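Local coordinates for protein effector EagT6 (Pseudomonas aeruginosa, PDB 1TU1) that works as a homodimer that binds the toxin Tse6 and is essential for loading it onto VgrG1a and so for its delivery to target cells, at residues 14-17 with 18-21; 57-60 with 61-65; 92-96 with 97-101. All coordinates share one frame; numbering follows the deposited sequence.

Contact 1 of 3, residues 14-17 with 18-21; sequences EIPD and AWQD
Pro-16 sets the CB-CG-CD side of its ring against one face of the indole of Trp-19, three residues further on, and the pair is the heart of the contact. CD of Pro-16 sits over the middle of the six-membered ring, 3.6 Å from its centroid and 12° off the ring normal, a clear CH-pi contact. Next to it, CG of Pro-16 rests 3.6 Å from CE2 of Trp-19, while CB of Pro-16 reaches toward CD1 and NE1, so that one side of the pyrrolidine runs along both rings of the indole. The indole can fold back in this way because its CG stands anti to the carbonyl carbon (chi1 -68°). Ile-15 adds a second apolar neighbour beside the CE3-CZ3 bond of the six-membered ring: its CD1 comes within 3.7 Å of CZ3 of Trp-19, and its CG2 is 3.8 Å from CE3.

Underneath, the chain makes a type I beta turn from Pro-16 to Trp-19, with Asp-17 and Ala-18 at its corners, leading out of strand 11-16 toward the short strand 20-21. The turn is closed by N of Trp-19 donating to O of Pro-16 at 3.0 Å, the donor lying 53° out of the carbonyl plane. The carboxylate of Asp-17 is turned back to the preceding hairpin, where OD1 is hydrogen-bonded to OG1 of Thr-4.

Trp-19 also meets Phe-40 and Leu-29 of the second subunit, and Gln-134 of that subunit packs on Pro-16. Gln-20 and Asp-21 pair with a strand of the same neighbour, carrying the sheet across the dimer interface.

Contact 2 of 3, residues 57-60 with 61-65; sequences VARQ and LENAE
Residues 57-65 form regular alpha helix, with N of Leu-61, Glu-62, Asn-63 and Ala-64 each bonded to the carbonyl oxygen four residues back; the shortest runs from N of Asn-63 to O of Arg-59 at 2.8 Å. Along the polar flank, Arg-59 and Asn-63 lie side by side and point the same way, their guanidinium and amide planes 67° apart. They do not bond directly: ND2 of Asn-63 and NH1 of Arg-59, both donors, stay 4.1 Å apart. One water accepts from NH1 of Arg-59 at 3.1 Å and only weakly from ND2 of Asn-63. A second water lies between Gln-60 and Asn-63, accepting from ND2 of Asn-63 at 3.0 Å; its 2.5 Å approach to OE1 of Gln-60 is short and doubtful. Gln-60 bends at chi2 (-49°), carrying its amide back over the neighbouring arginine: NE2 sits 3.4 Å above the guanidinium plane of Arg-59, toward the rim. OE1 of Gln-60 is also hydrogen-bonded to a bound di(hydroxyethyl)ether, probably from the crystallisation liquor, and NH2 of Arg-59 to OG of Ser-47.

The apolar flank faces the antiparallel sheet. Val-57 packs on Val-87 and Leu-61 on Leu-89, both of strand 84-95; the same two side chains touch Arg-76. Phe-71, in the loop after the helix, meets Leu-61 and Ala-64, and helix 53-67 thus packs on strands 72-81 and 84-95.

Contact 3 of 3, residues 92-96 with 97-101; sequences QWQRE and GRDLM
Across a beta hairpin closed by a two-residue type I' turn, CD of Arg-95 meets CD1 of Leu-100 at 3.5 Å, the two side chains crossing obliquely. The ring of Trp-93 shares their face of the sheet, and CB of Arg-95 sits 3.6 Å above its plane, toward the rim. On the other face, CB of Gln-94 touches OD1 of Asp-99 at 3.5 Å. Gln-92 and Asp-99 meet through a water, which accepts from NE2 of Gln-92 and donates weakly to OD1 of Asp-99.

Two hydrogen-bonded pairs hold these side chains in register, Trp-93 with Leu-100 and Arg-95 with Arg-98. N of Leu-100 reaches O of Trp-93 at 3.0 Å, nearly in line with the carbonyl. Glu-96 and Gly-97 are the two corner residues of the turn; Gly-97 takes phi 97° and psi -3°, the left-handed region that a type I' turn needs at its second corner. Further down the hairpin, Gln-92 is backbone-bonded to Lys-72 and Met-101 to Thr-120, so both strands are anchored in the larger sheet.

Near the turn, one water donates to O of Arg-95 at 2.8 Å and lies in the guanidinium plane of Arg-95, at its edge, accepting from NH1 at 3.0 Å.

How the contacts relate
The three contacts follow one another along the chain, contact 1 first and contact 3 last, all in the part of the protein related to DcrB. Contacts 2 and 3 are neighbours, their centres about 17 Å apart and their nearest atoms about 6 Å apart. They share strand 84-95: helix 53-67 of contact 2 packs on it, and contact 3 is the hairpin end where it turns into strand 98-107 of the six-stranded sheet. Contact 1 stands apart, its centre about 35 Å from that of contact 3, on the opposite side of the chain's centre. It is also the one that touches the second subunit, so this part of the dimer interface lies far from the hairpin tip.

Contact 1 of 3, residues 14-17 with 18-21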
ATOM      1  N   GLU A  14       1.825  11.453 -11.283  1.00 22.53           N
ATOM      2  CA  GLU A  14       2.834  10.863 -12.157  1.00 23.70           C
ATOM      3  C   GLU A  14       3.970  10.347 -11.325  1.00 23.76           C
ATOM      4  O   GLU A  14       4.527  11.089 -10.520  1.00 23.81           O
ATOM      5  CB  GLU A  14       3.357  11.887 -13.170  1.00 23.33           C
ATOM      6  CG  GLU A  14       2.263  12.325 -14.119  1.00 26.14           C
ATOM      7  CD  GLU A  14       2.742  13.276 -15.200  1.00 30.31           C
ATOM      8  OE1 GLU A  14       3.919  13.727 -15.172  1.00 33.16           O
ATOM      9  OE2 GLU A  14       1.908  13.596 -16.041  1.00 34.07           O
ATOM     10  N   ILE A  15       4.313   9.075 -11.517  1.00 23.71           N
ATOM     11  CA  ILE A  15       5.412   8.432 -10.825  1.00 24.72           C
ATOM     12  C   ILE A  15       6.599   8.139 -11.790  1.00 26.13           C
ATOM     13  O   ILE A  15       6.393   7.496 -12.805  1.00 25.78           O
ATOM     14  CB  ILE A  15       4.899   7.128 -10.194  1.00 24.65           C
ATOM     15  CG1 ILE A  15       3.896   7.439  -9.035  1.00 22.84           C
ATOM     16  CG2 ILE A  15       6.072   6.249  -9.706  1.00 26.54           C
ATOM     17  CD1 ILE A  15       4.540   8.101  -7.815  1.00 22.64           C
ATOM     18  N   PRO A  16       7.818   8.574 -11.462  1.00 28.29           N
ATOM     19  CA  PRO A  16       8.991   8.244 -12.285  1.00 30.33           C
ATOM     20  C   PRO A  16       9.138   6.737 -12.488  1.00 31.73           C
ATOM     21  O   PRO A  16       9.001   5.980 -11.544  1.00 32.56           O
ATOM     22  CB  PRO A  16      10.155   8.830 -11.493  1.00 29.65           C
ATOM     23  CG  PRO A  16       9.572   9.908 -10.716  1.00 29.90           C
ATOM     24  CD  PRO A  16       8.185   9.434 -10.332  1.00 28.59           C
ATOM     25  N   ASP A  17       9.377   6.307 -13.728  1.00 33.75           N
ATOM     26  CA  ASP A  17       9.511   4.877 -14.063  1.00 34.45           C
ATOM     27  C   ASP A  17      10.657   4.200 -13.314  1.00 33.03           C
ATOM     28  O   ASP A  17      10.623   3.011 -13.082  1.00 32.67           O
ATOM     29  CB  ASP A  17       9.720   4.680 -15.578  1.00 36.37           C
ATOM     30  CG  ASP A  17       8.666   5.380 -16.412  1.00 39.73           C
ATOM     31  OD1 ASP A  17       7.479   5.355 -16.007  1.00 46.59           O
ATOM     32  OD2 ASP A  17       8.927   5.981 -17.480  1.00 46.83           O
ATOM     33  N   ALA A  18      11.660   4.967 -12.924  1.00 31.96           N
ATOM     34  CA  ALA A  18      12.775   4.421 -12.172  1.00 30.83           C
ATOM     35  C   ALA A  18      12.394   4.025 -10.744  1.00 29.54           C
ATOM     36  O   ALA A  18      13.110   3.254 -10.122  1.00 28.80           O
ATOM     37  CB  ALA A  18      13.903   5.411 -12.144  1.00 31.57           C
ATOM     38  N   TRP A  19      11.293   4.569 -10.210  1.00 27.20           N
ATOM     39  CA  TRP A  19      10.841   4.201  -8.856  1.00 26.51           C
ATOM     40  C   TRP A  19      10.300   2.771  -8.812  1.00 25.29           C
ATOM     41  O   TRP A  19       9.581   2.351  -9.713  1.00 25.94           O
ATOM     42  CB  TRP A  19       9.742   5.152  -8.360  1.00 25.68           C
ATOM     43  CG  TRP A  19      10.204   6.565  -8.104  1.00 26.34           C
ATOM     44  CD1 TRP A  19      11.399   7.128  -8.448  1.00 25.76           C
ATOM     45  CD2 TRP A  19       9.460   7.595  -7.428  1.00 26.12           C
ATOM     46  NE1 TRP A  19      11.444   8.437  -8.028  1.00 28.33           N
ATOM     47  CE2 TRP A  19      10.264   8.759  -7.415  1.00 26.18           C
ATOM     48  CE3 TRP A  19       8.195   7.654  -6.849  1.00 24.45           C
ATOM     49  CZ2 TRP A  19       9.853   9.959  -6.829  1.00 23.51           C
ATOM     50  CZ3 TRP A  19       7.774   8.882  -6.270  1.00 22.97           C
ATOM     51  CH2 TRP A  19       8.613  10.001  -6.269  1.00 23.18           C
ATOM     52  N   GLN A  20      10.596   2.057  -7.734  1.00 24.54           N
ATOM     53  CA  GLN A  20      10.163   0.682  -7.579  1.00 25.11           C
ATOM     54  C   GLN A  20       8.930   0.634  -6.673  1.00 24.02           C
ATOM     55  O   GLN A  20       8.971   1.070  -5.543  1.00 22.38           O
ATOM     56  CB  GLN A  20      11.296  -0.149  -6.977  0.52 25.64           C
ATOM     57  CG  GLN A  20      10.929  -1.565  -6.611  0.52 27.14           C
ATOM     58  CD  GLN A  20      12.032  -2.269  -5.857  0.52 30.64           C
ATOM     59  OE1 GLN A  20      13.208  -2.118  -6.194  0.52 36.21           O
ATOM     60  NE2 GLN A  20      11.666  -3.036  -4.838  0.52 29.91           N
ATOM     61  N   ASP A  21       7.850   0.082  -7.199  1.00 23.30           N
ATOM     62  CA  ASP A  21       6.560   0.029  -6.506  1.00 23.49           C
ATOM     63  C   ASP A  21       6.462  -1.142  -5.548  1.00 23.48           C
ATOM     64  O   ASP A  21       6.653  -2.271  -5.953  1.00 24.42           O
ATOM     65  CB  ASP A  21       5.461  -0.055  -7.558  1.00 23.54           C
ATOM     66  CG  ASP A  21       4.078  -0.137  -6.966  1.00 23.10           C
ATOM     67  OD1 ASP A  21       3.873   0.228  -5.788  1.00 23.36           O
ATOM     68  OD2 ASP A  21       3.132  -0.564  -7.649  1.00 23.50           O
TER
HETATM   69  O   HOH W   1       7.377   3.063 -11.475  1.00 39.36           O

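Contact 2 of 3, residues 57-60 with 61-65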
ATOM      1  N   VAL A  57       4.153 -19.171 -10.926  1.00 26.82           N
ATOM      2  CA  VAL A  57       3.302 -19.721  -9.882  1.00 28.10           C
ATOM      3  C   VAL A  57       3.959 -20.952  -9.229  1.00 29.19           C
ATOM      4  O   VAL A  57       3.912 -21.116  -7.995  1.00 27.76           O
ATOM      5  CB  VAL A  57       1.880 -20.036 -10.388  1.00 28.56           C
ATOM      6  CG1 VAL A  57       1.051 -20.706  -9.309  1.00 29.42           C
ATOM      7  CG2 VAL A  57       1.165 -18.758 -10.844  1.00 27.43           C
ATOM      8  N   ALA A  58       4.620 -21.782 -10.047  1.00 29.05           N
ATOM      9  CA  ALA A  58       5.295 -22.966  -9.526  1.00 29.08           C
ATOM     10  C   ALA A  58       6.376 -22.535  -8.551  1.00 29.30           C
ATOM     11  O   ALA A  58       6.555 -23.185  -7.520  1.00 29.78           O
ATOM     12  CB  ALA A  58       5.889 -23.825 -10.659  1.00 28.79           C
ATOM     13  N   ARG A  59       7.081 -21.449  -8.868  1.00 29.50           N
ATOM     14  CA  ARG A  59       8.149 -20.929  -8.020  1.00 30.28           C
ATOM     15  C   ARG A  59       7.586 -20.436  -6.675  1.00 30.38           C
ATOM     16  O   ARG A  59       8.193 -20.668  -5.633  1.00 28.80           O
ATOM     17  CB  ARG A  59       8.956 -19.823  -8.716  1.00 31.24           C
ATOM     18  CG  ARG A  59      10.060 -19.187  -7.844  1.00 33.90           C
ATOM     19  CD  ARG A  59      10.993 -18.222  -8.555  1.00 38.27           C
ATOM     20  NE  ARG A  59      10.286 -17.145  -9.255  1.00 41.66           N
ATOM     21  CZ  ARG A  59       9.959 -15.949  -8.733  1.00 42.81           C
ATOM     22  NH1 ARG A  59      10.278 -15.603  -7.491  1.00 42.29           N
ATOM     23  NH2 ARG A  59       9.314 -15.081  -9.489  1.00 43.68           N
ATOM     24  N   GLN A  60       6.433 -19.775  -6.706  1.00 30.44           N
ATOM     25  CA  GLN A  60       5.787 -19.311  -5.476  1.00 31.08           C
ATOM     26  C   GLN A  60       5.482 -20.498  -4.567  1.00 32.74           C
ATOM     27  O   GLN A  60       5.722 -20.439  -3.369  1.00 31.48           O
ATOM     28  CB  GLN A  60       4.499 -18.554  -5.787  1.00 30.26           C
ATOM     29  CG  GLN A  60       4.730 -17.321  -6.639  1.00 29.20           C
ATOM     30  CD  GLN A  60       5.835 -16.457  -6.095  1.00 29.57           C
ATOM     31  OE1 GLN A  60       5.805 -16.086  -4.911  1.00 32.49           O
ATOM     32  NE2 GLN A  60       6.815 -16.129  -6.931  1.00 28.64           N
ATOM     33  N   LEU A  61       4.955 -21.568  -5.149  1.00 34.36           N
ATOM     34  CA  LEU A  61       4.599 -22.757  -4.388  1.00 36.61           C
ATOM     35  C   LEU A  61       5.823 -23.408  -3.768  1.00 37.78           C
ATOM     36  O   LEU A  61       5.773 -23.829  -2.612  1.00 37.75           O
ATOM     37  CB  LEU A  61       3.866 -23.763  -5.259  1.00 37.34           C
ATOM     38  CG  LEU A  61       2.356 -23.792  -5.096  1.00 39.95           C
ATOM     39  CD1 LEU A  61       1.723 -24.465  -6.319  1.00 42.27           C
ATOM     40  CD2 LEU A  61       1.999 -24.517  -3.780  1.00 41.96           C
ATOM     41  N   GLU A  62       6.911 -23.471  -4.538  1.00 39.18           N
ATOM     42  CA  GLU A  62       8.198 -23.988  -4.087  1.00 40.81           C
ATOM     43  C   GLU A  62       8.779 -23.108  -2.987  1.00 41.21           C
ATOM     44  O   GLU A  62       9.344 -23.616  -2.017  1.00 40.68           O
ATOM     45  CB  GLU A  62       9.189 -24.033  -5.251  1.00 41.78           C
ATOM     46  CG  GLU A  62      10.490 -24.777  -4.978  1.00 44.66           C
ATOM     47  CD  GLU A  62      11.373 -24.921  -6.218  1.00 49.99           C
ATOM     48  OE1 GLU A  62      11.795 -23.889  -6.806  1.00 52.21           O
ATOM     49  OE2 GLU A  62      11.649 -26.079  -6.614  1.00 54.11           O
ATOM     50  N   ASN A  63       8.654 -21.793  -3.129  1.00 41.29           N
ATOM     51  CA  ASN A  63       9.079 -20.887  -2.066  1.00 41.69           C
ATOM     52  C   ASN A  63       8.289 -21.130  -0.785  1.00 42.05           C
ATOM     53  O   ASN A  63       8.854 -21.072   0.293  1.00 42.05           O
ATOM     54  CB  ASN A  63       8.912 -19.427  -2.475  1.00 41.54           C
ATOM     55  CG  ASN A  63       9.915 -18.995  -3.504  1.00 42.00           C
ATOM     56  OD1 ASN A  63      10.938 -19.660  -3.731  1.00 39.87           O
ATOM     57  ND2 ASN A  63       9.639 -17.860  -4.132  1.00 40.09           N
ATOM     58  N   ALA A  64       6.993 -21.404  -0.909  1.00 42.63           N
ATOM     59  CA  ALA A  64       6.132 -21.586   0.256  1.00 43.81           C
ATOM     60  C   ALA A  64       6.452 -22.901   0.974  1.00 45.09           C
ATOM     61  O   ALA A  64       6.478 -22.960   2.205  1.00 44.97           O
ATOM     62  CB  ALA A  64       4.688 -21.549  -0.147  1.00 43.34           C
ATOM     63  N   GLU A  65       6.704 -23.945   0.189  1.00 46.56           N
ATOM     64  CA  GLU A  65       7.069 -25.259   0.709  1.00 48.08           C
ATOM     65  C   GLU A  65       8.389 -25.174   1.456  1.00 48.64           C
ATOM     66  O   GLU A  65       8.538 -25.794   2.513  1.00 48.99           O
ATOM     67  CB  GLU A  65       7.153 -26.299  -0.434  1.00 48.81           C
ATOM     68  CG  GLU A  65       5.790 -26.724  -0.998  1.00 50.98           C
ATOM     69  CD  GLU A  65       5.840 -27.407  -2.377  1.00 53.66           C
ATOM     70  OE1 GLU A  65       6.935 -27.579  -2.957  1.00 56.52           O
ATOM     71  OE2 GLU A  65       4.761 -27.778  -2.896  1.00 55.24           O
TER
HETATM   72  O   HOH W   2      12.468 -16.663  -5.645  1.00 51.18           O
HETATM   73  O   HOH W   3       7.331 -16.412  -2.968  1.00 41.92           O

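Contact 3 of 3, residues 92-96 with 97-101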
ATOM      1  N   GLN A  92      -2.327 -23.571   4.343  1.00 36.87           N
ATOM      2  CA  GLN A  92      -2.048 -23.217   5.718  1.00 37.60           C
ATOM      3  C   GLN A  92      -0.561 -23.290   5.958  1.00 37.18           C
ATOM      4  O   GLN A  92       0.176 -23.985   5.225  1.00 37.31           O
ATOM      5  CB  GLN A  92      -2.838 -24.111   6.696  1.00 38.09           C
ATOM      6  CG  GLN A  92      -2.332 -25.562   6.887  1.00 40.06           C
ATOM      7  CD  GLN A  92      -3.149 -26.343   7.954  1.00 43.57           C
ATOM      8  OE1 GLN A  92      -4.336 -26.648   7.755  1.00 45.85           O
ATOM      9  NE2 GLN A  92      -2.509 -26.648   9.084  1.00 44.02           N
ATOM     10  N   TRP A  93      -0.107 -22.527   6.946  1.00 36.22           N
ATOM     11  CA  TRP A  93       1.221 -22.704   7.501  1.00 36.43           C
ATOM     12  C   TRP A  93       1.236 -22.304   8.992  1.00 36.63           C
ATOM     13  O   TRP A  93       0.243 -21.795   9.520  1.00 36.09           O
ATOM     14  CB  TRP A  93       2.281 -21.936   6.708  1.00 36.42           C
ATOM     15  CG  TRP A  93       2.144 -20.444   6.746  1.00 36.28           C
ATOM     16  CD1 TRP A  93       1.132 -19.697   6.195  1.00 35.90           C
ATOM     17  CD2 TRP A  93       3.046 -19.507   7.347  1.00 34.70           C
ATOM     18  NE1 TRP A  93       1.358 -18.358   6.415  1.00 34.55           N
ATOM     19  CE2 TRP A  93       2.523 -18.211   7.119  1.00 33.58           C
ATOM     20  CE3 TRP A  93       4.237 -19.624   8.070  1.00 36.44           C
ATOM     21  CZ2 TRP A  93       3.145 -17.060   7.584  1.00 34.11           C
ATOM     22  CZ3 TRP A  93       4.862 -18.460   8.527  1.00 35.71           C
ATOM     23  CH2 TRP A  93       4.310 -17.201   8.274  1.00 33.66           C
ATOM     24  N   GLN A  94       2.365 -22.549   9.644  1.00 37.00           N
ATOM     25  CA  GLN A  94       2.498 -22.333  11.078  1.00 37.50           C
ATOM     26  C   GLN A  94       3.378 -21.128  11.333  1.00 36.67           C
ATOM     27  O   GLN A  94       4.601 -21.190  11.205  1.00 36.40           O
ATOM     28  CB  GLN A  94       3.097 -23.567  11.775  1.00 38.28           C
ATOM     29  CG  GLN A  94       3.236 -23.424  13.309  1.00 41.11           C
ATOM     30  CD  GLN A  94       4.004 -24.588  13.943  1.00 45.02           C
ATOM     31  OE1 GLN A  94       5.246 -24.546  14.050  1.00 47.89           O
ATOM     32  NE2 GLN A  94       3.273 -25.625  14.352  1.00 45.54           N
ATOM     33  N   ARG A  95       2.727 -20.034  11.715  1.00 36.38           N
ATOM     34  CA  ARG A  95       3.375 -18.762  11.949  1.00 35.56           C
ATOM     35  C   ARG A  95       3.547 -18.588  13.452  1.00 35.89           C
ATOM     36  O   ARG A  95       2.570 -18.550  14.183  1.00 35.20           O
ATOM     37  CB  ARG A  95       2.485 -17.650  11.387  1.00 35.19           C
ATOM     38  CG  ARG A  95       3.094 -16.257  11.417  1.00 33.92           C
ATOM     39  CD  ARG A  95       2.131 -15.251  10.873  1.00 32.78           C
ATOM     40  NE  ARG A  95       2.487 -13.845  11.027  1.00 31.66           N
ATOM     41  CZ  ARG A  95       2.329 -13.140  12.145  1.00 32.32           C
ATOM     42  NH1 ARG A  95       1.902 -13.721  13.257  1.00 32.01           N
ATOM     43  NH2 ARG A  95       2.599 -11.845  12.136  1.00 31.91           N
ATOM     44  N   GLU A  96       4.791 -18.506  13.897  1.00 36.46           N
ATOM     45  CA  GLU A  96       5.110 -18.296  15.299  1.00 37.50           C
ATOM     46  C   GLU A  96       4.378 -19.281  16.191  1.00 38.68           C
ATOM     47  O   GLU A  96       3.974 -18.927  17.281  1.00 39.06           O
ATOM     48  CB  GLU A  96       4.792 -16.845  15.715  1.00 36.87           C
ATOM     49  CG  GLU A  96       5.900 -15.878  15.345  1.00 35.81           C
ATOM     50  CD  GLU A  96       5.660 -14.455  15.830  1.00 34.93           C
ATOM     51  OE1 GLU A  96       4.469 -14.054  16.058  1.00 29.22           O
ATOM     52  OE2 GLU A  96       6.680 -13.745  15.972  1.00 30.79           O
ATOM     53  N   GLY A  97       4.191 -20.510  15.713  1.00 40.34           N
ATOM     54  CA  GLY A  97       3.622 -21.595  16.499  1.00 41.35           C
ATOM     55  C   GLY A  97       2.138 -21.855  16.317  1.00 42.52           C
ATOM     56  O   GLY A  97       1.591 -22.773  16.932  1.00 43.51           O
ATOM     57  N   ARG A  98       1.448 -21.053  15.518  1.00 43.40           N
ATOM     58  CA  ARG A  98       0.029 -21.290  15.326  1.00 44.17           C
ATOM     59  C   ARG A  98      -0.367 -21.279  13.860  1.00 44.01           C
ATOM     60  O   ARG A  98       0.270 -20.630  13.021  1.00 43.62           O
ATOM     61  CB  ARG A  98      -0.788 -20.281  16.100  1.00 44.95           C
ATOM     62  CG  ARG A  98      -0.719 -18.886  15.556  1.00 47.43           C
ATOM     63  CD  ARG A  98      -1.634 -17.918  16.269  1.00 51.12           C
ATOM     64  NE  ARG A  98      -2.125 -16.882  15.355  1.00 53.63           N
ATOM     65  CZ  ARG A  98      -3.389 -16.477  15.268  1.00 56.22           C
ATOM     66  NH1 ARG A  98      -4.347 -17.003  16.026  1.00 56.22           N
ATOM     67  NH2 ARG A  98      -3.703 -15.527  14.401  1.00 58.24           N
ATOM     68  N   ASP A  99      -1.457 -21.970  13.559  1.00 43.77           N
ATOM     69  CA  ASP A  99      -1.813 -22.197  12.172  1.00 43.51           C
ATOM     70  C   ASP A  99      -2.706 -21.105  11.610  1.00 42.60           C
ATOM     71  O   ASP A  99      -3.681 -20.680  12.242  1.00 42.61           O
ATOM     72  CB  ASP A  99      -2.459 -23.563  12.005  1.00 44.48           C
ATOM     73  CG  ASP A  99      -1.510 -24.701  12.356  1.00 45.53           C
ATOM     74  OD1 ASP A  99      -0.265 -24.569  12.193  1.00 46.89           O
ATOM     75  OD2 ASP A  99      -1.943 -25.770  12.812  1.00 49.05           O
ATOM     76  N   LEU A 100      -2.343 -20.657  10.415  1.00 40.78           N
ATOM     77  CA  LEU A 100      -3.094 -19.668   9.667  1.00 39.64           C
ATOM     78  C   LEU A 100      -3.584 -20.273   8.368  1.00 38.78           C
ATOM     79  O   LEU A 100      -2.868 -21.053   7.745  1.00 38.38           O
ATOM     80  CB  LEU A 100      -2.184 -18.502   9.323  1.00 39.73           C
ATOM     81  CG  LEU A 100      -1.705 -17.607  10.460  1.00 39.49           C
ATOM     82  CD1 LEU A 100      -0.980 -16.466   9.815  1.00 39.24           C
ATOM     83  CD2 LEU A 100      -2.854 -17.115  11.314  1.00 39.38           C
ATOM     84  N   MET A 101      -4.800 -19.907   7.978  1.00 37.74           N
ATOM     85  CA  MET A 101      -5.398 -20.289   6.713  1.00 37.35           C
ATOM     86  C   MET A 101      -5.332 -19.117   5.731  1.00 36.51           C
ATOM     87  O   MET A 101      -5.800 -18.013   6.029  1.00 35.46           O
ATOM     88  CB  MET A 101      -6.852 -20.683   6.943  1.00 37.82           C
ATOM     89  CG  MET A 101      -7.528 -21.427   5.806  1.00 40.17           C
ATOM     90  SD  MET A 101      -6.627 -22.906   5.225  1.00 44.61           S
ATOM     91  CE  MET A 101      -7.240 -22.913   3.506  1.00 45.11           C
TER
HETATM   92  O   HOH W   4       0.282 -25.985   9.225  1.00 61.40           O
HETATM   93  O   HOH W   5       6.355 -21.633  13.667  1.00 44.24           O
HETATM   94  O   HOH W   6       1.101 -16.251  14.583  1.00 31.52           O